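PDB 4XYH: kinetochore protein Mis16 from Schizosaccharomyces japonicus, which recognises histone H4 and, independently, the CENP-A-specific chaperone Scm3 through a WD-repeat scaffold, consistent with a role in centromeric chromatin. Local coordinates for residues I124-H129 and F159-Y164; N153-I158 and Q175-H180; R179-E184 and D204-V209; C208-K213 and I223-V228. All coordinates share one frame; numbering follows the deposited sequence.

Contact 1: I124-H129 and F159-Y164; sequences IVQKIH and FDLNLY
Ile-128 and Phe-159 face each other across two backbones too far apart to pair, their CA atoms 8.9 Å from one another, so side chains do nearly all the bridging between strand 124-129 and the turn that ends the second strand. The polar link is Gln-126. Its CG lies anti to the backbone N (chi1 -162°) and the chain runs on extended, which carries the amide across to donate from NE2 to Tyr-164 O (2.6 Å). The carbonyl is met almost head-on, with a C=O...N angle of 169°. NE2 also donates to Gln-167 O, and water 1 sits 2.6 Å from Gln-126 OE1, so a long, two-ended amide suits this buried place. A leucine here would probably leave the carbonyl oxygens of Tyr-164 and Gln-167 without this donor. Ile-128 supplies the apolar part with two branches. CG2 reaches CD2 of the Phe-159 ring (3.8 Å), while CD1 presses tightly on Leu-161 CD2 at 3.5 Å and also touches Tyr-164 CE1 (3.8 Å), the isoleucine and tyrosine side chains crossing at about a right angle. The Phe-159 ring turns its edge to His-129 O, 3.6 Å from CE2. Within the turn, Asp-160 OD1 accepts from Asn-162 N, an Asx turn that shapes the chain leading to Tyr-164, whose hydroxyl bonds to Gln-175. Strand 123-130 lies between strands 87-97 and 169-170, with a classic bulge at Val-125 and Gln-126 opposite Val-91; Val-170 touches Gln-126, Ile-128 and Tyr-164, and Leu-161 packs on Ile-147 of strand 146-150, so the contact joins two adjacent propeller sheets.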
loop_
_atom_site.group_PDB
_atom_site.type_symbol
_atom_site.label_atom_id
_atom_site.label_comp_id
_atom_site.label_asym_id
_atom_site.label_seq_id
_atom_site.Cartn_x
_atom_site.Cartn_y
_atom_site.Cartn_z
ATOM N N ILE A 124 2.302 17.424 -10.799
ATOM C CA ILE A 124 3.541 16.651 -10.796
ATOM C C ILE A 124 4.760 17.550 -10.860
ATOM O O ILE A 124 4.973 18.223 -11.862
ATOM C CB ILE A 124 3.605 15.685 -11.994
ATOM C CG1 ILE A 124 2.334 14.835 -12.085
ATOM C CG2 ILE A 124 4.845 14.824 -11.909
ATOM C CD1 ILE A 124 2.220 13.762 -11.029
ATOM N N VAL A 125 5.578 17.546 -9.812
ATOM C CA VAL A 125 6.716 18.450 -9.762
ATOM C C VAL A 125 8.048 17.810 -10.136
ATOM O O VAL A 125 9.007 18.516 -10.430
ATOM C CB VAL A 125 6.840 19.072 -8.372
ATOM C CG1 VAL A 125 5.584 19.868 -8.070
ATOM C CG2 VAL A 125 7.063 17.989 -7.322
ATOM N N GLN A 126 8.125 16.484 -10.124
ATOM C CA GLN A 126 9.360 15.817 -10.532
ATOM C C GLN A 126 9.079 14.437 -11.114
ATOM O O GLN A 126 8.254 13.672 -10.592
ATOM C CB GLN A 126 10.344 15.709 -9.360
ATOM C CG GLN A 126 11.759 15.433 -9.824
ATOM C CD GLN A 126 12.805 15.527 -8.716
ATOM O OE1 GLN A 126 12.745 14.801 -7.726
ATOM N NE2 GLN A 126 13.778 16.417 -8.890
ATOM N N LYS A 127 9.758 14.131 -12.213
ATOM C CA LYS A 127 9.626 12.834 -12.857
ATOM C C LYS A 127 11.013 12.289 -13.056
ATOM O O LYS A 127 11.891 12.982 -13.584
ATOM C CB LYS A 127 8.889 12.939 -14.197
ATOM C CG LYS A 127 7.565 13.667 -14.079
ATOM C CD LYS A 127 6.601 13.330 -15.198
ATOM C CE LYS A 127 7.000 13.992 -16.487
ATOM N NZ LYS A 127 6.210 13.425 -17.629
ATOM N N ILE A 128 11.223 11.055 -12.625
ATOM C CA ILE A 128 12.535 10.450 -12.752
ATOM C C ILE A 128 12.431 9.193 -13.592
ATOM O O ILE A 128 11.566 8.362 -13.339
ATOM C CB ILE A 128 13.134 10.108 -11.374
ATOM C CG1 ILE A 128 13.060 11.328 -10.449
ATOM C CG2 ILE A 128 14.554 9.584 -11.542
ATOM C CD1 ILE A 128 12.945 10.990 -8.978
ATOM N N HIS A 129 13.317 9.046 -14.577
ATOM C CA HIS A 129 13.323 7.841 -15.414
ATOM C C HIS A 129 13.383 6.576 -14.565
ATOM O O HIS A 129 14.203 6.463 -13.645
ATOM C CB HIS A 129 14.483 7.857 -16.415
ATOM C CG HIS A 129 14.272 8.810 -17.553
ATOM N ND1 HIS A 129 14.868 8.650 -18.785
ATOM C CD2 HIS A 129 13.514 9.931 -17.645
ATOM C CE1 HIS A 129 14.477 9.626 -19.589
ATOM N NE2 HIS A 129 13.660 10.417 -18.920
ATOM N N PHE A 159 16.676 5.247 -5.467
ATOM C CA PHE A 159 16.804 6.621 -5.941
ATOM C C PHE A 159 17.158 7.510 -4.762
ATOM O O PHE A 159 16.576 7.363 -3.690
ATOM C CB PHE A 159 15.500 7.114 -6.579
ATOM C CG PHE A 159 15.039 6.306 -7.764
ATOM C CD1 PHE A 159 14.421 5.070 -7.585
ATOM C CD2 PHE A 159 15.183 6.796 -9.062
ATOM C CE1 PHE A 159 13.973 4.337 -8.678
ATOM C CE2 PHE A 159 14.737 6.063 -10.153
ATOM C CZ PHE A 159 14.126 4.832 -9.956
ATOM N N ASP A 160 18.111 8.421 -4.941
ATOM C CA ASP A 160 18.424 9.415 -3.912
ATOM C C ASP A 160 17.992 10.810 -4.390
ATOM O O ASP A 160 18.687 11.411 -5.210
ATOM C CB ASP A 160 19.928 9.384 -3.597
ATOM C CG ASP A 160 20.320 10.336 -2.475
ATOM O OD1 ASP A 160 19.483 11.145 -1.999
ATOM O OD2 ASP A 160 21.489 10.275 -2.056
ATOM N N LEU A 161 16.855 11.308 -3.894
ATOM C CA LEU A 161 16.256 12.536 -4.426
ATOM C C LEU A 161 17.138 13.759 -4.166
ATOM O O LEU A 161 17.048 14.777 -4.851
ATOM C CB LEU A 161 14.856 12.762 -3.840
ATOM C CG LEU A 161 13.810 11.670 -4.147
ATOM C CD1 LEU A 161 12.382 12.029 -3.683
ATOM C CD2 LEU A 161 13.830 11.307 -5.607
ATOM N N ASN A 162 18.007 13.633 -3.179
ATOM C CA ASN A 162 18.909 14.703 -2.808
ATOM C C ASN A 162 19.964 15.048 -3.862
ATOM O O ASN A 162 20.610 16.085 -3.775
ATOM C CB ASN A 162 19.601 14.341 -1.484
ATOM C CG ASN A 162 20.404 15.484 -0.934
ATOM O OD1 ASN A 162 19.897 16.598 -0.790
ATOM N ND2 ASN A 162 21.673 15.224 -0.638
ATOM N N LEU A 163 20.165 14.164 -4.827
ATOM C CA LEU A 163 21.152 14.392 -5.879
ATOM C C LEU A 163 20.574 15.227 -7.020
ATOM O O LEU A 163 21.275 15.561 -7.953
ATOM C CB LEU A 163 21.667 13.062 -6.448
ATOM C CG LEU A 163 22.363 12.076 -5.499
ATOM C CD1 LEU A 163 22.774 10.808 -6.256
ATOM C CD2 LEU A 163 23.581 12.747 -4.896
ATOM N N TYR A 164 19.284 15.534 -6.962
ATOM C CA TYR A 164 18.633 16.265 -8.038
ATOM C C TYR A 164 17.346 16.928 -7.562
ATOM O O TYR A 164 16.262 16.644 -8.068
ATOM C CB TYR A 164 18.364 15.342 -9.241
ATOM C CG TYR A 164 18.033 13.887 -8.925
ATOM C CD1 TYR A 164 16.760 13.513 -8.517
ATOM C CD2 TYR A 164 18.996 12.888 -9.060
ATOM C CE1 TYR A 164 16.460 12.193 -8.235
ATOM C CE2 TYR A 164 18.711 11.563 -8.792
ATOM C CZ TYR A 164 17.439 11.221 -8.377
ATOM O OH TYR A 164 17.128 9.915 -8.103
HETATM O O HOH W 1 14.108 15.690 -5.721
#

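Contact 2: N153-I158 and Q175-H180; sequences NGNGYI and QACLRH
Gly-156 and Leu-178 form an antiparallel hydrogen-bonded pair, each backbone N donating to the other's carbonyl: Gly-156 N to Leu-178 O at 2.9 Å, and Leu-178 N to Gly-156 O at 2.7 Å. Glycine fits because a CB there would collide with Leu-178 CD1. Two residues on, Ile-158 N gives to Ala-176 O (2.9 Å). Ile-158 O in turn is gripped by two donors, Gln-175 N at 2.7 Å and Ala-176 N at 3.3 Å, the signature of a classic beta bulge. Water 2 lies within hydrogen-bonding distance of Gly-154 O and Leu-178 O and accepts from His-180 N. Among the side chains, Asn-155 ND2 donates to Tyr-157 OH (3.1 Å), a hydroxyl that also bonds to Glu-131. The Cys-177 sulfur, anti to its backbone N (chi1 178°), approaches Tyr-157 obliquely at CE1, 3.8 Å from SG, and sits over the centre of the Arg-179 guanidinium, whose charge is paired with Asp-224. On the other face of the sheet the small Ala-176 CB leaves Ile-158 room to lie against it, CB to CB 3.8 Å. Strand 156-158 is flanked by strand 146-150, with Tyr-157 on Thr-149, and strand 176-178 by the parallel strand 223-225, which leaves the pair flanked on both sides within its propeller sheet.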
loop_
_atom_site.group_PDB
_atom_site.type_symbol
_atom_site.label_atom_id
_atom_site.label_comp_id
_atom_site.label_asym_id
_atom_site.label_seq_id
_atom_site.Cartn_x
_atom_site.Cartn_y
_atom_site.Cartn_z
ATOM N N ASN A 153 11.243 -6.746 -14.570
ATOM C CA ASN A 153 11.599 -8.137 -14.273
ATOM C C ASN A 153 11.822 -8.468 -12.793
ATOM O O ASN A 153 12.367 -9.532 -12.475
ATOM C CB ASN A 153 12.851 -8.544 -15.069
ATOM C CG ASN A 153 12.661 -8.422 -16.584
ATOM O OD1 ASN A 153 13.595 -8.054 -17.301
ATOM N ND2 ASN A 153 11.450 -8.731 -17.075
ATOM N N GLY A 154 11.398 -7.580 -11.896
ATOM C CA GLY A 154 11.610 -7.787 -10.476
ATOM C C GLY A 154 12.911 -7.204 -9.932
ATOM O O GLY A 154 13.248 -7.411 -8.753
ATOM N N ASN A 155 13.665 -6.490 -10.771
ATOM C CA ASN A 155 14.766 -5.677 -10.243
ATOM C C ASN A 155 14.218 -4.719 -9.190
ATOM O O ASN A 155 13.169 -4.118 -9.401
ATOM C CB ASN A 155 15.459 -4.850 -11.336
ATOM C CG ASN A 155 16.147 -5.702 -12.402
ATOM O OD1 ASN A 155 16.671 -6.773 -12.124
ATOM N ND2 ASN A 155 16.165 -5.201 -13.628
ATOM N N GLY A 156 14.916 -4.560 -8.068
ATOM C CA GLY A 156 14.636 -3.440 -7.179
ATOM C C GLY A 156 15.443 -2.242 -7.646
ATOM O O GLY A 156 16.450 -2.420 -8.333
ATOM N N TYR A 157 15.017 -1.027 -7.297
ATOM C CA TYR A 157 15.809 0.165 -7.606
ATOM C C TYR A 157 15.884 1.126 -6.422
ATOM O O TYR A 157 14.964 1.212 -5.601
ATOM C CB TYR A 157 15.252 0.900 -8.832
ATOM C CG TYR A 157 15.299 0.071 -10.104
ATOM C CD1 TYR A 157 16.470 -0.026 -10.848
ATOM C CD2 TYR A 157 14.180 -0.626 -10.550
ATOM C CE1 TYR A 157 16.526 -0.778 -12.006
ATOM C CE2 TYR A 157 14.224 -1.399 -11.717
ATOM C CZ TYR A 157 15.401 -1.462 -12.433
ATOM O OH TYR A 157 15.463 -2.212 -13.570
ATOM N N ILE A 158 16.991 1.850 -6.337
ATOM C CA ILE A 158 17.139 2.880 -5.331
ATOM C C ILE A 158 17.374 4.239 -5.977
ATOM O O ILE A 158 18.165 4.362 -6.919
ATOM C CB ILE A 158 18.286 2.570 -4.383
ATOM C CG1 ILE A 158 18.094 1.168 -3.782
ATOM C CG2 ILE A 158 18.348 3.636 -3.306
ATOM C CD1 ILE A 158 16.927 1.047 -2.789
ATOM N N GLN A 175 19.972 5.135 -8.838
ATOM C CA GLN A 175 21.346 5.135 -8.355
ATOM C C GLN A 175 21.860 3.735 -7.975
ATOM O O GLN A 175 23.066 3.505 -7.912
ATOM C CB GLN A 175 21.463 6.073 -7.148
ATOM C CG GLN A 175 21.537 7.545 -7.528
ATOM C CD GLN A 175 20.294 8.037 -8.289
ATOM O OE1 GLN A 175 19.232 8.254 -7.697
ATOM N NE2 GLN A 175 20.425 8.194 -9.603
ATOM N N ALA A 176 20.948 2.805 -7.703
ATOM C CA ALA A 176 21.324 1.411 -7.436
ATOM C C ALA A 176 20.270 0.484 -8.008
ATOM O O ALA A 176 19.106 0.851 -8.118
ATOM C CB ALA A 176 21.495 1.149 -5.949
ATOM N N CYS A 177 20.689 -0.718 -8.382
ATOM C CA CYS A 177 19.780 -1.750 -8.843
ATOM C C CYS A 177 19.922 -2.985 -7.966
ATOM O O CYS A 177 21.025 -3.504 -7.820
ATOM C CB CYS A 177 20.055 -2.106 -10.299
ATOM S SG CYS A 177 18.994 -3.429 -10.894
ATOM N N LEU A 178 18.815 -3.430 -7.369
ATOM C CA LEU A 178 18.811 -4.636 -6.536
ATOM C C LEU A 178 18.559 -5.855 -7.412
ATOM O O LEU A 178 17.438 -6.050 -7.891
ATOM C CB LEU A 178 17.747 -4.543 -5.456
ATOM C CG LEU A 178 17.685 -3.174 -4.775
ATOM C CD1 LEU A 178 16.480 -3.121 -3.869
ATOM C CD2 LEU A 178 18.952 -2.900 -3.979
ATOM N N ARG A 179 19.588 -6.677 -7.621
ATOM C CA ARG A 179 19.516 -7.702 -8.670
ATOM C C ARG A 179 19.452 -9.139 -8.220
ATOM O O ARG A 179 20.451 -9.845 -8.360
ATOM C CB ARG A 179 20.723 -7.610 -9.607
ATOM C CG ARG A 179 21.157 -6.240 -9.926
ATOM C CD ARG A 179 21.936 -6.220 -11.215
ATOM N NE ARG A 179 21.031 -6.273 -12.352
ATOM C CZ ARG A 179 20.891 -5.331 -13.280
ATOM N NH1 ARG A 179 21.618 -4.219 -13.263
ATOM N NH2 ARG A 179 20.014 -5.529 -14.244
ATOM N N HIS A 180 18.300 -9.599 -7.751
ATOM C CA HIS A 180 18.120 -11.038 -7.577
ATOM C C HIS A 180 16.868 -11.633 -8.221
ATOM O O HIS A 180 16.904 -12.697 -8.823
ATOM C CB HIS A 180 18.087 -11.403 -6.098
ATOM C CG HIS A 180 18.442 -12.835 -5.837
ATOM N ND1 HIS A 180 17.494 -13.824 -5.695
ATOM C CD2 HIS A 180 19.649 -13.441 -5.680
ATOM C CE1 HIS A 180 18.096 -14.982 -5.472
ATOM N NE2 HIS A 180 19.401 -14.775 -5.454
HETATM O O HOH W 2 15.610 -8.081 -7.446
#

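Contact 3: R179-E184 and D204-V209; sequences RHHTSE and DTSICV
His-181 and Asp-204 supply two members of the Asp-His-Ser/Thr-Trp tetrad of WD40 propellers, in which a loop histidine is tied to an aspartate in a tight turn between strands. Hydrogen bonds come first. His-181 ND1 donates to Asp-204 OD2 at 3.0 Å, on the syn lone pair and within the ring plane; ring and carboxylate are nearly coplanar, 21° apart. The anti lone pair of the same oxygen takes Thr-182 N (2.9 Å), so OD2 is held by two donors. OD1 is occupied within the turn by Ser-206 N at 2.8 Å, making an Asx turn, and by Ser-206 OG at 2.6 Å. With CG between its backbone N and carbonyl carbon (chi1 63°), aspartate is short enough to fold back over its own turn and still face the loop. At the ring's far nitrogen, His-181 NE2 bonds to Thr-200, which carries the network into the sheet. Van der Waals contact follows: Thr-182 OG1 lies 3.4 Å from Asp-204 CB, and Ser-183 CB packs beside the backbone of Asp-204. The third kind is sulfur-aromatic. Cys-208, a small residue on the strand, brings its sulfur to both histidines, meeting His-180 obliquely at ND1 (3.7 Å) and covering a face of His-181, where SG stands 3.6 Å from NE2.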
loop_
_atom_site.group_PDB
_atom_site.type_symbol
_atom_site.label_atom_id
_atom_site.label_comp_id
_atom_site.label_asym_id
_atom_site.label_seq_id
_atom_site.Cartn_x
_atom_site.Cartn_y
_atom_site.Cartn_z
ATOM N N ARG A 179 19.588 -6.677 -7.621
ATOM C CA ARG A 179 19.516 -7.702 -8.670
ATOM C C ARG A 179 19.452 -9.139 -8.220
ATOM O O ARG A 179 20.451 -9.845 -8.360
ATOM C CB ARG A 179 20.723 -7.610 -9.607
ATOM C CG ARG A 179 21.157 -6.240 -9.926
ATOM C CD ARG A 179 21.936 -6.220 -11.215
ATOM N NE ARG A 179 21.031 -6.273 -12.352
ATOM C CZ ARG A 179 20.891 -5.331 -13.280
ATOM N NH1 ARG A 179 21.618 -4.219 -13.263
ATOM N NH2 ARG A 179 20.014 -5.529 -14.244
ATOM N N HIS A 180 18.300 -9.599 -7.751
ATOM C CA HIS A 180 18.120 -11.038 -7.577
ATOM C C HIS A 180 16.868 -11.633 -8.221
ATOM O O HIS A 180 16.904 -12.697 -8.823
ATOM C CB HIS A 180 18.087 -11.403 -6.098
ATOM C CG HIS A 180 18.442 -12.835 -5.837
ATOM N ND1 HIS A 180 17.494 -13.824 -5.695
ATOM C CD2 HIS A 180 19.649 -13.441 -5.680
ATOM C CE1 HIS A 180 18.096 -14.982 -5.472
ATOM N NE2 HIS A 180 19.401 -14.775 -5.454
ATOM N N HIS A 181 15.741 -10.978 -8.010
ATOM C CA HIS A 181 14.454 -11.486 -8.458
ATOM C C HIS A 181 14.415 -11.755 -9.957
ATOM O O HIS A 181 15.056 -11.037 -10.730
ATOM C CB HIS A 181 13.340 -10.501 -8.058
ATOM C CG HIS A 181 13.055 -10.489 -6.591
ATOM N ND1 HIS A 181 12.554 -11.590 -5.920
ATOM C CD2 HIS A 181 13.190 -9.510 -5.663
ATOM C CE1 HIS A 181 12.404 -11.287 -4.641
ATOM N NE2 HIS A 181 12.783 -10.031 -4.458
ATOM N N THR A 182 13.638 -12.773 -10.351
ATOM C CA THR A 182 13.519 -13.173 -11.757
ATOM C C THR A 182 12.121 -12.932 -12.351
ATOM O O THR A 182 11.926 -13.067 -13.559
ATOM C CB THR A 182 13.894 -14.657 -11.931
ATOM O OG1 THR A 182 13.182 -15.444 -10.965
ATOM C CG2 THR A 182 15.394 -14.846 -11.706
ATOM N N SER A 183 11.165 -12.555 -11.504
ATOM C CA SER A 183 9.838 -12.117 -11.955
ATOM C C SER A 183 9.417 -10.836 -11.249
ATOM O O SER A 183 9.810 -10.601 -10.121
ATOM C CB SER A 183 8.777 -13.191 -11.691
ATOM O OG SER A 183 8.952 -14.310 -12.531
ATOM N N GLU A 184 8.577 -10.041 -11.894
ATOM C CA GLU A 184 8.059 -8.828 -11.273
ATOM C C GLU A 184 7.243 -9.137 -10.028
ATOM O O GLU A 184 6.797 -10.273 -9.838
ATOM C CB GLU A 184 7.231 -8.045 -12.285
ATOM C CG GLU A 184 8.134 -7.490 -13.368
ATOM C CD GLU A 184 7.414 -6.753 -14.477
ATOM O OE1 GLU A 184 6.154 -6.743 -14.494
ATOM O OE2 GLU A 184 8.135 -6.180 -15.334
ATOM N N ASP A 204 8.283 -14.662 -8.303
ATOM C CA ASP A 204 9.182 -15.818 -8.333
ATOM C C ASP A 204 9.131 -16.579 -7.006
ATOM O O ASP A 204 9.818 -17.581 -6.848
ATOM C CB ASP A 204 10.631 -15.412 -8.690
ATOM C CG ASP A 204 11.281 -14.473 -7.669
ATOM O OD1 ASP A 204 11.070 -14.615 -6.445
ATOM O OD2 ASP A 204 12.046 -13.586 -8.107
ATOM N N THR A 205 8.281 -16.105 -6.083
ATOM C CA THR A 205 7.969 -16.738 -4.783
ATOM C C THR A 205 9.086 -16.597 -3.734
ATOM O O THR A 205 8.947 -17.076 -2.607
ATOM C CB THR A 205 7.624 -18.272 -4.905
ATOM O OG1 THR A 205 8.825 -19.054 -4.902
ATOM C CG2 THR A 205 6.784 -18.590 -6.160
ATOM N N SER A 206 10.185 -15.935 -4.080
ATOM C CA SER A 206 11.246 -15.720 -3.095
ATOM C C SER A 206 11.056 -14.400 -2.341
ATOM O O SER A 206 10.239 -13.568 -2.725
ATOM C CB SER A 206 12.628 -15.737 -3.760
ATOM O OG SER A 206 12.825 -14.569 -4.542
ATOM N N ILE A 207 11.824 -14.238 -1.268
ATOM C CA ILE A 207 11.874 -13.015 -0.493
ATOM C C ILE A 207 13.333 -12.630 -0.360
ATOM O O ILE A 207 14.146 -13.437 0.103
ATOM C CB ILE A 207 11.270 -13.171 0.927
ATOM C CG1 ILE A 207 9.757 -13.372 0.881
ATOM C CG2 ILE A 207 11.600 -11.960 1.765
ATOM C CD1 ILE A 207 9.172 -13.841 2.227
ATOM N N CYS A 208 13.683 -11.412 -0.757
ATOM C CA CYS A 208 15.058 -10.990 -0.589
ATOM C C CYS A 208 15.159 -9.937 0.489
ATOM O O CYS A 208 14.291 -9.086 0.607
ATOM C CB CYS A 208 15.633 -10.458 -1.896
ATOM S SG CYS A 208 15.749 -11.683 -3.186
ATOM N N VAL A 209 16.223 -10.002 1.282
ATOM C CA VAL A 209 16.514 -8.950 2.245
ATOM C C VAL A 209 17.777 -8.243 1.767
ATOM O O VAL A 209 18.761 -8.888 1.400
ATOM C CB VAL A 209 16.691 -9.489 3.677
ATOM C CG1 VAL A 209 17.151 -8.366 4.623
ATOM C CG2 VAL A 209 15.380 -10.125 4.171
#

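Contact 4: C208-K213 and I223-V228; sequences CVWDIK and IDVAPV
Trp-210 and Pro-227 lie side by side and point the same way, the puckered pyrrolidine ring set over one face of the indole, toward its rim. Pro-227 CB stands 4.0 Å from the centroid of the six-membered ring and only 13° off its normal, a CH-pi contact, while Pro-227 CD comes to 3.4 Å of CZ3. Proline suits the place because its ring is rigid and offers several C-H groups to the indole. The indole rim at CZ3 faces Val-225 O edge-on at 3.3 Å, and CE3 touches Val-225 CG1. Pro-227 CB also meets Cys-208 CB at 4.1 Å, two residues before the tryptophan on the same strand. Beyond the rings, Val-228 N donates to Val-209 O (2.8 Å), fixing the turn where segment 223-228 swings across the strand, and Val-228 CG2 rests on Asp-211 CB (3.8 Å). Water 3 accepts from Asp-211 N and donates to Ala-226 O, linking the two backbones. Asp-211 OD1 takes Lys-213 N in an Asx turn that closes the strand. An alanine in place of Trp-210 would probably leave Pro-227 without the face it packs on, and Thr-200 without the indole N-H donor. Leu-178 and His-180 also pack on the indole. Trp-210 and Asp-211 are the Trp-Asp pair that names WD repeats, and through NE1 to Thr-200 the tryptophan completes the hydrogen-bonded tetrad typical of a WD40 blade.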
loop_
_atom_site.group_PDB
_atom_site.type_symbol
_atom_site.label_atom_id
_atom_site.label_comp_id
_atom_site.label_asym_id
_atom_site.label_seq_id
_atom_site.Cartn_x
_atom_site.Cartn_y
_atom_site.Cartn_z
ATOM N N CYS A 208 13.683 -11.412 -0.757
ATOM C CA CYS A 208 15.058 -10.990 -0.589
ATOM C C CYS A 208 15.159 -9.937 0.489
ATOM O O CYS A 208 14.291 -9.086 0.607
ATOM C CB CYS A 208 15.633 -10.458 -1.896
ATOM S SG CYS A 208 15.749 -11.683 -3.186
ATOM N N VAL A 209 16.223 -10.002 1.282
ATOM C CA VAL A 209 16.514 -8.950 2.245
ATOM C C VAL A 209 17.777 -8.243 1.767
ATOM O O VAL A 209 18.761 -8.888 1.400
ATOM C CB VAL A 209 16.691 -9.489 3.677
ATOM C CG1 VAL A 209 17.151 -8.366 4.623
ATOM C CG2 VAL A 209 15.380 -10.125 4.171
ATOM N N TRP A 210 17.719 -6.916 1.750
ATOM C CA TRP A 210 18.751 -6.092 1.162
ATOM C C TRP A 210 19.320 -5.134 2.204
ATOM O O TRP A 210 18.656 -4.784 3.174
ATOM C CB TRP A 210 18.196 -5.289 -0.025
ATOM C CG TRP A 210 17.402 -6.085 -1.062
ATOM C CD1 TRP A 210 16.061 -6.355 -1.043
ATOM C CD2 TRP A 210 17.908 -6.659 -2.281
ATOM N NE1 TRP A 210 15.702 -7.063 -2.167
ATOM C CE2 TRP A 210 16.817 -7.266 -2.940
ATOM C CE3 TRP A 210 19.181 -6.732 -2.867
ATOM C CZ2 TRP A 210 16.957 -7.938 -4.149
ATOM C CZ3 TRP A 210 19.322 -7.388 -4.073
ATOM C CH2 TRP A 210 18.210 -7.988 -4.708
ATOM N N ASP A 211 20.542 -4.683 1.988
ATOM C CA ASP A 211 21.134 -3.704 2.896
ATOM C C ASP A 211 21.934 -2.683 2.088
ATOM O O ASP A 211 22.889 -3.039 1.410
ATOM C CB ASP A 211 22.002 -4.412 3.934
ATOM C CG ASP A 211 22.590 -3.462 4.963
ATOM O OD1 ASP A 211 22.150 -2.293 5.054
ATOM O OD2 ASP A 211 23.500 -3.903 5.699
ATOM N N ILE A 212 21.526 -1.420 2.139
ATOM C CA ILE A 212 22.178 -0.395 1.328
ATOM C C ILE A 212 22.878 0.652 2.183
ATOM O O ILE A 212 23.448 1.601 1.643
ATOM C CB ILE A 212 21.176 0.327 0.384
ATOM C CG1 ILE A 212 20.080 1.000 1.213
ATOM C CG2 ILE A 212 20.615 -0.644 -0.630
ATOM C CD1 ILE A 212 19.416 2.152 0.522
ATOM N N LYS A 213 22.810 0.487 3.503
ATOM C CA LYS A 213 23.560 1.328 4.445
ATOM C C LYS A 213 25.032 1.468 4.045
ATOM O O LYS A 213 25.733 0.470 3.871
ATOM C CB LYS A 213 23.471 0.755 5.864
ATOM C CG LYS A 213 24.136 1.627 6.928
ATOM C CD LYS A 213 23.611 1.301 8.336
ATOM C CE LYS A 213 23.861 2.443 9.338
ATOM N NZ LYS A 213 23.201 3.738 8.954
ATOM N N ILE A 223 24.946 1.510 -9.110
ATOM C CA ILE A 223 25.650 0.330 -8.610
ATOM C C ILE A 223 24.717 -0.883 -8.541
ATOM O O ILE A 223 23.508 -0.734 -8.360
ATOM C CB ILE A 223 26.269 0.572 -7.220
ATOM C CG1 ILE A 223 25.187 0.834 -6.182
ATOM C CG2 ILE A 223 27.240 1.751 -7.255
ATOM C CD1 ILE A 223 25.734 1.023 -4.768
ATOM N N ASP A 224 25.286 -2.078 -8.706
ATOM C CA ASP A 224 24.556 -3.330 -8.494
ATOM C C ASP A 224 24.633 -3.778 -7.032
ATOM O O ASP A 224 25.658 -3.625 -6.373
ATOM C CB ASP A 224 25.096 -4.424 -9.406
ATOM C CG ASP A 224 24.771 -4.175 -10.860
ATOM O OD1 ASP A 224 23.659 -3.677 -11.144
ATOM O OD2 ASP A 224 25.628 -4.463 -11.722
ATOM N N VAL A 225 23.523 -4.297 -6.520
ATOM C CA VAL A 225 23.466 -4.747 -5.140
ATOM C C VAL A 225 22.928 -6.169 -5.109
ATOM O O VAL A 225 21.977 -6.500 -5.823
ATOM C CB VAL A 225 22.584 -3.822 -4.266
ATOM C CG1 VAL A 225 22.483 -4.350 -2.840
ATOM C CG2 VAL A 225 23.145 -2.422 -4.265
ATOM N N ALA A 226 23.561 -7.001 -4.289
ATOM C CA ALA A 226 23.164 -8.387 -4.119
ATOM C C ALA A 226 22.439 -8.501 -2.786
ATOM O O ALA A 226 22.682 -7.707 -1.875
ATOM C CB ALA A 226 24.379 -9.312 -4.164
ATOM N N PRO A 227 21.527 -9.476 -2.666
ATOM C CA PRO A 227 20.823 -9.545 -1.383
ATOM C C PRO A 227 21.709 -10.051 -0.261
ATOM O O PRO A 227 22.665 -10.757 -0.506
ATOM C CB PRO A 227 19.676 -10.518 -1.649
ATOM C CG PRO A 227 20.049 -11.253 -2.919
ATOM C CD PRO A 227 20.920 -10.331 -3.706
ATOM N N VAL A 228 21.381 -9.656 0.960
ATOM C CA VAL A 228 22.000 -10.180 2.164
ATOM C C VAL A 228 21.418 -11.561 2.524
ATOM O O VAL A 228 22.140 -12.450 2.967
ATOM C CB VAL A 228 21.818 -9.172 3.319
ATOM C CG1 VAL A 228 21.847 -9.848 4.658
ATOM C CG2 VAL A 228 22.868 -8.064 3.215
HETATM O O HOH W 3 22.326 -5.969 0.301
#

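From the N terminus, contact 1 closes a 29-residue loop by bringing strand 124-129 against the turn after strand 156-160. Contact 2 crosses it: 153-158 lies inside that loop and 175-180 beyond it, and the two meet where Gln-175 OE1 takes both Tyr-164 OH and Asp-160 N. Contact 3 opens on Arg-179 and His-180, where contact 2 ends, and closes a 19-residue loop; contact 4 in turn begins on Cys-208 and Val-209, where contact 3 ends, and closes nine residues. The Arg-179 to Asp-224 salt bridge and the pairing of 176-178 with 223-225 bring the chain back to contact 2, so three successive propeller sheets are joined.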